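Local coordinates for WbbM protein (Klebsiella pneumoniae, PDB 6U4B) that is a bifunctional glycosyltransferase thought to polymerise O-antigen polysaccharide, with a bound magnesium ion in its family 8-like domain, at residues Asp310-Ser315 against Glu564-Asn569. Sequence-based numbering, arbitrary orientation.
Sequences DNYAIS and ENKPWN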
loop_
_atom_site.group_PDB
_atom_site.type_symbol
_atom_site.label_atom_id
_atom_site.label_comp_id
_atom_site.label_asym_id
_atom_site.label_seq_id
_atom_site.Cartn_x
_atom_site.Cartn_y
_atom_site.Cartn_z
ATOM N N ASP A 310 -22.958 11.798 -3.365
ATOM C CA ASP A 310 -21.987 11.556 -2.304
ATOM C C ASP A 310 -22.010 10.103 -1.842
ATOM O O ASP A 310 -20.963 9.537 -1.510
ATOM C CB ASP A 310 -22.241 12.503 -1.133
ATOM C CG ASP A 310 -21.128 12.466 -0.105
ATOM O OD1 ASP A 310 -21.342 11.903 0.989
ATOM O OD2 ASP A 310 -20.028 12.981 -0.400
ATOM N N ASN A 311 -23.189 9.476 -1.826
ATOM C CA ASN A 311 -23.281 8.096 -1.364
ATOM C C ASN A 311 -22.598 7.112 -2.305
ATOM O O ASN A 311 -22.289 5.992 -1.887
ATOM C CB ASN A 311 -24.745 7.703 -1.160
ATOM C CG ASN A 311 -25.241 8.026 0.237
ATOM O OD1 ASN A 311 -24.518 7.855 1.220
ATOM N ND2 ASN A 311 -26.477 8.500 0.330
ATOM N N TYR A 312 -22.351 7.496 -3.558
ATOM C CA TYR A 312 -21.599 6.663 -4.489
ATOM C C TYR A 312 -20.193 7.198 -4.734
ATOM O O TYR A 312 -19.525 6.770 -5.681
ATOM C CB TYR A 312 -22.351 6.519 -5.813
ATOM C CG TYR A 312 -23.226 5.286 -5.882
ATOM C CD1 TYR A 312 -23.492 4.666 -7.096
ATOM C CD2 TYR A 312 -23.787 4.743 -4.733
ATOM C CE1 TYR A 312 -24.289 3.538 -7.164
ATOM C CE2 TYR A 312 -24.587 3.616 -4.792
ATOM C CZ TYR A 312 -24.835 3.018 -6.010
ATOM O OH TYR A 312 -25.632 1.894 -6.074
ATOM N N ALA A 313 -19.726 8.124 -3.896
ATOM C CA ALA A 313 -18.372 8.646 -4.046
ATOM C C ALA A 313 -17.324 7.565 -3.822
ATOM O O ALA A 313 -16.265 7.593 -4.458
ATOM C CB ALA A 313 -18.145 9.813 -3.082
ATOM N N ILE A 314 -17.593 6.613 -2.926
ATOM C CA ILE A 314 -16.665 5.503 -2.711
ATOM C C ILE A 314 -16.518 4.686 -3.988
ATOM O O ILE A 314 -15.408 4.323 -4.393
ATOM C CB ILE A 314 -17.134 4.630 -1.535
ATOM C CG1 ILE A 314 -17.136 5.440 -0.238
ATOM C CG2 ILE A 314 -16.251 3.397 -1.399
ATOM C CD1 ILE A 314 -17.505 4.636 0.985
ATOM N N SER A 315 -17.642 4.391 -4.642
ATOM C CA SER A 315 -17.594 3.668 -5.906
ATOM C C SER A 315 -16.852 4.465 -6.971
ATOM O O SER A 315 -16.077 3.899 -7.753
ATOM C CB SER A 315 -19.010 3.342 -6.373
ATOM O OG SER A 315 -18.985 2.737 -7.648
ATOM N N GLU A 564 -28.003 -5.229 -6.873
ATOM C CA GLU A 564 -28.286 -5.045 -5.455
ATOM C C GLU A 564 -27.065 -5.268 -4.571
ATOM O O GLU A 564 -26.889 -4.560 -3.573
ATOM C CB GLU A 564 -29.416 -5.990 -5.040
ATOM C CG GLU A 564 -29.327 -7.366 -5.697
ATOM C CD GLU A 564 -30.516 -8.252 -5.380
ATOM O OE1 GLU A 564 -31.159 -8.034 -4.332
ATOM O OE2 GLU A 564 -30.812 -9.164 -6.182
ATOM N N ASN A 565 -26.218 -6.238 -4.911
ATOM C CA ASN A 565 -25.075 -6.616 -4.081
ATOM C C ASN A 565 -23.832 -5.901 -4.599
ATOM O O ASN A 565 -23.192 -6.353 -5.553
ATOM C CB ASN A 565 -24.892 -8.129 -4.076
ATOM C CG ASN A 565 -26.066 -8.853 -3.448
ATOM O OD1 ASN A 565 -26.595 -8.426 -2.420
ATOM N ND2 ASN A 565 -26.486 -9.949 -4.070
ATOM N N LYS A 566 -23.486 -4.789 -3.956
ATOM C CA LYS A 566 -22.340 -3.972 -4.329
ATOM C C LYS A 566 -21.111 -4.391 -3.523
ATOM O O LYS A 566 -21.234 -4.751 -2.349
ATOM C CB LYS A 566 -22.634 -2.496 -4.087
ATOM C CG LYS A 566 -24.100 -2.112 -4.249
ATOM C CD LYS A 566 -24.588 -2.265 -5.685
ATOM C CE LYS A 566 -23.898 -1.284 -6.614
ATOM N NZ LYS A 566 -24.689 -1.025 -7.849
ATOM N N PRO A 567 -19.918 -4.348 -4.124
ATOM C CA PRO A 567 -18.727 -4.849 -3.419
ATOM C C PRO A 567 -18.368 -4.057 -2.173
ATOM O O PRO A 567 -17.720 -4.608 -1.276
ATOM C CB PRO A 567 -17.624 -4.753 -4.482
ATOM C CG PRO A 567 -18.102 -3.699 -5.427
ATOM C CD PRO A 567 -19.594 -3.848 -5.472
ATOM N N TRP A 568 -18.769 -2.789 -2.079
ATOM C CA TRP A 568 -18.512 -1.996 -0.884
ATOM C C TRP A 568 -19.506 -2.279 0.240
ATOM O O TRP A 568 -19.608 -1.477 1.174
ATOM C CB TRP A 568 -18.514 -0.503 -1.227
ATOM C CG TRP A 568 -19.749 -0.022 -1.949
ATOM C CD1 TRP A 568 -20.902 0.446 -1.385
ATOM C CD2 TRP A 568 -19.939 0.055 -3.369
ATOM N NE1 TRP A 568 -21.800 0.800 -2.364
ATOM C CE2 TRP A 568 -21.233 0.571 -3.591
ATOM C CE3 TRP A 568 -19.145 -0.267 -4.475
ATOM C CZ2 TRP A 568 -21.747 0.774 -4.870
ATOM C CZ3 TRP A 568 -19.658 -0.066 -5.745
ATOM C CH2 TRP A 568 -20.948 0.448 -5.931
ATOM N N ASN A 569 -20.220 -3.404 0.181
ATOM C CA ASN A 569 -21.276 -3.687 1.146
ATOM C C ASN A 569 -21.212 -5.099 1.717
ATOM O O ASN A 569 -21.523 -5.301 2.895
ATOM C CB ASN A 569 -22.648 -3.458 0.509
ATOM C CG ASN A 569 -23.017 -1.989 0.423
ATOM O OD1 ASN A 569 -22.659 -1.196 1.292
ATOM N ND2 ASN A 569 -23.742 -1.619 -0.628
#
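Ser-315 and Tyr-312 hold the indole of Trp-568 from two directions, and this is the tightly packed part of the contact. Ser-315 lays its CB over one face of the six-membered ring, 3.8 Å from the centroid and 27° off the normal, which meets the geometry of a CH-pi contact. Its OG, anti to the backbone N (chi1 175°), lies 3.5 Å from Trp-568 CZ3 and hydrogen-bonds to the carbonyl oxygen of Ser-407. The pair of rings is T-shaped: the CZ2 edge of Trp-568 points at a face of Tyr-312, with centroids 5.5 Å apart and planes at 76°. Trp-568 CZ2 stands 4.0 Å from Tyr-312 CZ, near the rim of the phenol ring. On the opposite face of the indole from Ser-315 lies Lys-566 CB. Within the glycosyltransferase family 8 region, Tyr-312 is the N-cap of helix 313-325, which follows strand 302-309, and the indole joins that turn to the segment after metal ligand His-560. The looser side is toward the phenol hydroxyl, on a partly exposed residue, where Tyr-312 OH is 3.5 Å from Lys-566 NZ. Bent at chi2 and chi3, the lysine chain brings this ammonium to a hydrogen bond with Tyr-561 O and a long, weak ion pair with Asp-408, a magnesium ligand.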